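Local atomic coordinates of Mlr3007 protein (Mesorhizobium loti, PDB entry 3QQM), a protein that probably transfers amino groups between branched-chain amino acids and 2-oxoglutarate, using pyridoxal 5'-phosphate as cofactor. Residues T106-Q111 and V140-E145; A159-G164 and D198-A203. All blocks are in the same frame, centred on the assembly; numbering follows the deposited sequence.

How the contacts relate
Both contacts belong to the part of this class IV aminotransferase built round a mixed six-stranded sheet, and their centres lie about 20 Å apart. Along the chain they come in series: 106-111 pairs with 140-145 before 159-164 pairs with 198-203. Contact 1 involves strand 139-143, next to the outermost strand 149-152, whereas contact 2 starts from strand 156-160, outermost on the other side of the sheet. Leu141 and Leu200 join them, CD1 to CD1 at 4.0 Å. Lys118, modified by the pyridoxal phosphate cofactor, falls in the chain between the two segments of contact 1; contact 2 is a partly buried packing contact at the edge of the sheet.

Contact 1 of 2, residues T106-Q111 and V140-E145; sequences TRLDSQ and VLLANE
Ser110 is held by Glu145 through two hydrogen bonds, one to each carboxylate oxygen. Its backbone N gives a nearly straight bond to OE1 of Glu145 (3.0 Å), while its OG donates to the syn lone pair of OE2 of Glu145 at 2.5 Å. Glutamate suits this place because its chain, bent at chi2 (-75°), can turn the carboxylate back to the loop, and serine offers a small hydroxyl next to its own N-H. Asp109 brings a like charge close, its OD1 4.1 Å from OE2 of Glu145, which may raise the proton affinity of the pair; that same OD1 accepts from Gln111 N in an Asx turn.

Between the backbones, Leu108 N bonds to Ala143 O at 3.0 Å, and Asn144 CA makes a CA-H...O contact with Leu108 O. Among the apolar groups, the side chains of Leu108 and Leu142 cross at about a right angle, with their CD2 atoms 3.8 Å apart. In one of its two conformers the Arg107 guanidinium lies with one face over the small Ala143 methyl, an uncertain placement.

Helix 123-130 covers Leu108 and Leu142 through Leu124 and Ala128, and Leu108 also touches Cys150 and Glu151 of strand 149-152. The Leu108 side chain is thus packed between helix 123-130 and strand 149-152.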
# COMPACT_ATOMS: atom_id res chain seq x y z
N THR A 106 -8.63 -12.68 9.77
CA THR A 106 -9.46 -11.68 9.10
C THR A 106 -9.35 -11.92 7.60
O THR A 106 -8.27 -11.86 7.06
CB THR A 106 -8.91 -10.25 9.34
OG1 THR A 106 -8.89 -9.98 10.74
CG2 THR A 106 -9.76 -9.20 8.61
N ARG A 107 -10.48 -12.17 6.95
CA ARG A 107 -10.50 -12.41 5.50
C ARG A 107 -11.10 -11.26 4.69
O ARG A 107 -11.98 -10.56 5.15
CB ARG A 107 -11.24 -13.70 5.20
CG ARG A 107 -10.56 -14.92 5.80
CD ARG A 107 -9.12 -15.03 5.30
NE ARG A 107 -8.34 -16.06 5.99
CZ ARG A 107 -8.26 -17.31 5.57
NH1 ARG A 107 -8.90 -17.69 4.47
NH2 ARG A 107 -7.54 -18.19 6.26
N LEU A 108 -10.60 -11.09 3.48
CA LEU A 108 -11.07 -10.09 2.55
C LEU A 108 -12.08 -10.78 1.63
O LEU A 108 -12.03 -12.01 1.41
CB LEU A 108 -9.92 -9.52 1.70
CG LEU A 108 -8.84 -8.70 2.43
CD1 LEU A 108 -7.71 -8.33 1.50
CD2 LEU A 108 -9.44 -7.49 3.02
N ASP A 109 -12.99 -9.97 1.10
CA ASP A 109 -14.01 -10.42 0.18
C ASP A 109 -13.60 -9.98 -1.23
O ASP A 109 -13.57 -8.78 -1.54
CB ASP A 109 -15.36 -9.82 0.58
CG ASP A 109 -16.47 -10.17 -0.40
OD1 ASP A 109 -16.17 -10.77 -1.45
OD2 ASP A 109 -17.65 -9.80 -0.13
N SER A 110 -13.32 -10.94 -2.10
CA SER A 110 -12.87 -10.62 -3.46
C SER A 110 -13.84 -9.78 -4.27
O SER A 110 -13.43 -9.18 -5.25
CB SER A 110 -12.56 -11.90 -4.25
OG SER A 110 -13.74 -12.58 -4.60
N GLN A 111 -15.12 -9.75 -3.87
CA GLN A 111 -16.13 -8.98 -4.57
C GLN A 111 -16.24 -7.52 -4.07
O GLN A 111 -16.98 -6.71 -4.63
CB GLN A 111 -17.50 -9.69 -4.47
CG GLN A 111 -17.47 -11.13 -5.02
CD GLN A 111 -16.92 -11.19 -6.46
OE1 GLN A 111 -17.37 -10.46 -7.36
NE2 GLN A 111 -15.90 -12.05 -6.67
N VAL A 140 1.12 -8.12 8.65
CA VAL A 140 0.11 -9.13 8.69
C VAL A 140 -0.50 -9.30 7.32
O VAL A 140 -0.92 -8.31 6.71
CB VAL A 140 -1.00 -8.70 9.70
CG1 VAL A 140 -2.14 -9.72 9.77
CG2 VAL A 140 -0.39 -8.50 11.05
N LEU A 141 -0.56 -10.54 6.84
CA LEU A 141 -1.15 -10.80 5.55
C LEU A 141 -2.60 -11.23 5.71
O LEU A 141 -2.99 -11.81 6.74
CB LEU A 141 -0.39 -11.91 4.81
CG LEU A 141 1.12 -11.76 4.60
CD1 LEU A 141 1.65 -12.91 3.72
CD2 LEU A 141 1.46 -10.39 4.00
N LEU A 142 -3.40 -10.93 4.69
CA LEU A 142 -4.80 -11.30 4.63
C LEU A 142 -5.06 -12.12 3.35
O LEU A 142 -4.51 -11.81 2.29
CB LEU A 142 -5.72 -10.06 4.58
CG LEU A 142 -5.71 -9.09 5.77
CD1 LEU A 142 -4.45 -8.24 5.71
CD2 LEU A 142 -6.93 -8.21 5.76
N ALA A 143 -5.90 -13.13 3.48
CA ALA A 143 -6.31 -13.97 2.36
C ALA A 143 -7.79 -13.72 2.09
O ALA A 143 -8.44 -13.09 2.88
CB ALA A 143 -6.07 -15.46 2.66
N ASN A 144 -8.31 -14.20 0.97
CA ASN A 144 -9.71 -14.00 0.61
C ASN A 144 -10.55 -15.26 0.88
O ASN A 144 -10.06 -16.20 1.47
CB ASN A 144 -9.83 -13.57 -0.85
CG ASN A 144 -9.36 -14.64 -1.84
OD1 ASN A 144 -9.21 -15.84 -1.49
ND2 ASN A 144 -9.16 -14.23 -3.10
N GLU A 145 -11.81 -15.27 0.40
CA GLU A 145 -12.74 -16.42 0.66
C GLU A 145 -12.31 -17.74 0.05
O GLU A 145 -12.88 -18.77 0.34
CB GLU A 145 -14.21 -16.10 0.26
CG GLU A 145 -14.55 -15.91 -1.22
CD GLU A 145 -14.08 -14.57 -1.86
OE1 GLU A 145 -13.24 -13.83 -1.28
OE2 GLU A 145 -14.58 -14.26 -2.95

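Contact 2 of 2, residues A159-G164 and D198-A203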
# COMPACT_ATOMS: atom_id res chain seq x y z
N ALA A 159 6.58 -12.82 -4.09
CA ALA A 159 7.21 -14.09 -3.78
C ALA A 159 8.00 -14.64 -4.96
O ALA A 159 7.50 -14.71 -6.09
CB ALA A 159 6.15 -15.09 -3.34
N ASP A 160 9.23 -15.03 -4.68
CA ASP A 160 10.14 -15.58 -5.67
C ASP A 160 10.20 -17.07 -5.44
O ASP A 160 10.80 -17.52 -4.46
CB ASP A 160 11.51 -14.96 -5.47
CG ASP A 160 12.55 -15.45 -6.50
OD1 ASP A 160 12.33 -16.46 -7.22
OD2 ASP A 160 13.58 -14.77 -6.57
N PHE A 161 9.58 -17.84 -6.33
CA PHE A 161 9.57 -19.31 -6.16
C PHE A 161 10.79 -20.00 -6.72
O PHE A 161 10.81 -21.22 -6.85
CB PHE A 161 8.28 -19.92 -6.71
CG PHE A 161 7.05 -19.48 -5.96
CD1 PHE A 161 6.71 -20.08 -4.74
CD2 PHE A 161 6.24 -18.46 -6.45
CE1 PHE A 161 5.60 -19.67 -4.04
CE2 PHE A 161 5.11 -18.05 -5.74
CZ PHE A 161 4.79 -18.65 -4.54
N GLY A 162 11.81 -19.20 -7.07
CA GLY A 162 13.07 -19.74 -7.57
C GLY A 162 13.60 -19.16 -8.86
O GLY A 162 14.81 -19.07 -9.05
N ASP A 163 12.71 -18.75 -9.76
CA ASP A 163 13.13 -18.27 -11.07
C ASP A 163 13.49 -16.79 -11.15
O ASP A 163 13.81 -16.30 -12.22
CB ASP A 163 12.02 -18.58 -12.08
CG ASP A 163 10.72 -17.89 -11.74
OD1 ASP A 163 10.69 -17.11 -10.78
OD2 ASP A 163 9.71 -18.13 -12.44
N GLY A 164 13.43 -16.07 -10.03
CA GLY A 164 13.77 -14.66 -10.04
C GLY A 164 12.61 -13.70 -10.29
O GLY A 164 12.76 -12.50 -10.17
N ASP A 198 0.19 -21.32 2.60
CA ASP A 198 1.00 -22.53 2.60
C ASP A 198 1.98 -22.59 1.40
O ASP A 198 3.11 -23.03 1.56
CB ASP A 198 0.09 -23.76 2.62
CG ASP A 198 0.85 -25.01 2.89
OD1 ASP A 198 1.22 -25.25 4.07
OD2 ASP A 198 1.06 -25.75 1.93
N ASP A 199 1.53 -22.17 0.22
CA ASP A 199 2.41 -22.11 -0.96
C ASP A 199 3.63 -21.22 -0.70
O ASP A 199 4.70 -21.51 -1.17
CB ASP A 199 1.68 -21.52 -2.18
CG ASP A 199 0.58 -22.41 -2.69
OD1 ASP A 199 0.70 -23.65 -2.51
OD2 ASP A 199 -0.39 -21.88 -3.30
N LEU A 200 3.43 -20.10 0.01
CA LEU A 200 4.51 -19.18 0.34
C LEU A 200 5.65 -19.83 1.10
O LEU A 200 6.77 -19.37 1.03
CB LEU A 200 4.00 -17.99 1.16
CG LEU A 200 3.21 -16.95 0.39
CD1 LEU A 200 2.77 -15.83 1.30
CD2 LEU A 200 4.06 -16.39 -0.75
N LYS A 201 5.35 -20.87 1.85
CA LYS A 201 6.38 -21.57 2.60
C LYS A 201 7.42 -22.14 1.63
O LYS A 201 8.53 -22.44 2.04
CB LYS A 201 5.78 -22.70 3.45
CG LYS A 201 4.98 -22.27 4.72
CD LYS A 201 5.96 -21.70 5.80
CE LYS A 201 5.36 -21.60 7.21
NZ LYS A 201 6.46 -21.29 8.21
N SER A 202 7.07 -22.30 0.35
CA SER A 202 8.03 -22.85 -0.63
C SER A 202 8.74 -21.76 -1.43
O SER A 202 9.45 -22.04 -2.38
CB SER A 202 7.34 -23.85 -1.57
OG SER A 202 6.45 -23.19 -2.46
N ALA A 203 8.55 -20.50 -1.05
CA ALA A 203 9.21 -19.40 -1.73
C ALA A 203 10.69 -19.36 -1.35
O ALA A 203 11.04 -19.48 -0.19
CB ALA A 203 8.55 -18.10 -1.40
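Asp199 meets Phe161 through its backbone: its carbonyl O lies in the plane of the ring, at the edge, 3.5 Å from CE1. An aromatic edge, with its slightly positive hydrogens, is a suitable neighbour for this oxygen, which accepts from N and OG of Ser202. Asp199 OD2 accepts instead from Ser196 N.

Leu200 supplies the apolar part. Its CD2 reaches Ala159 CB at 3.6 Å and comes near Phe161 CZ; alanine, near the end of strand 156-160, is short enough for so close an approach. Leu206 of strand 205-210 touches both residues. A type I turn from Leu200 to Ala203 then brings the chain round towards that strand.

Ser202 has OG between its backbone N and carbonyl carbon (chi1 70°), donating to Asp199 O at 2.7 Å; this OG also lies near the Phe161 ring plane, 3.9 Å from CD1. Ala203 follows, its CB 3.8 Å from Asp160 O and 4.3 Å from Phe161 CE1, a small methyl that fits beside the ring.

The hydrogen bonds stay within each segment or go to residues outside both, so the halves meet by van der Waals packing and by the ring edge against Asp199 O.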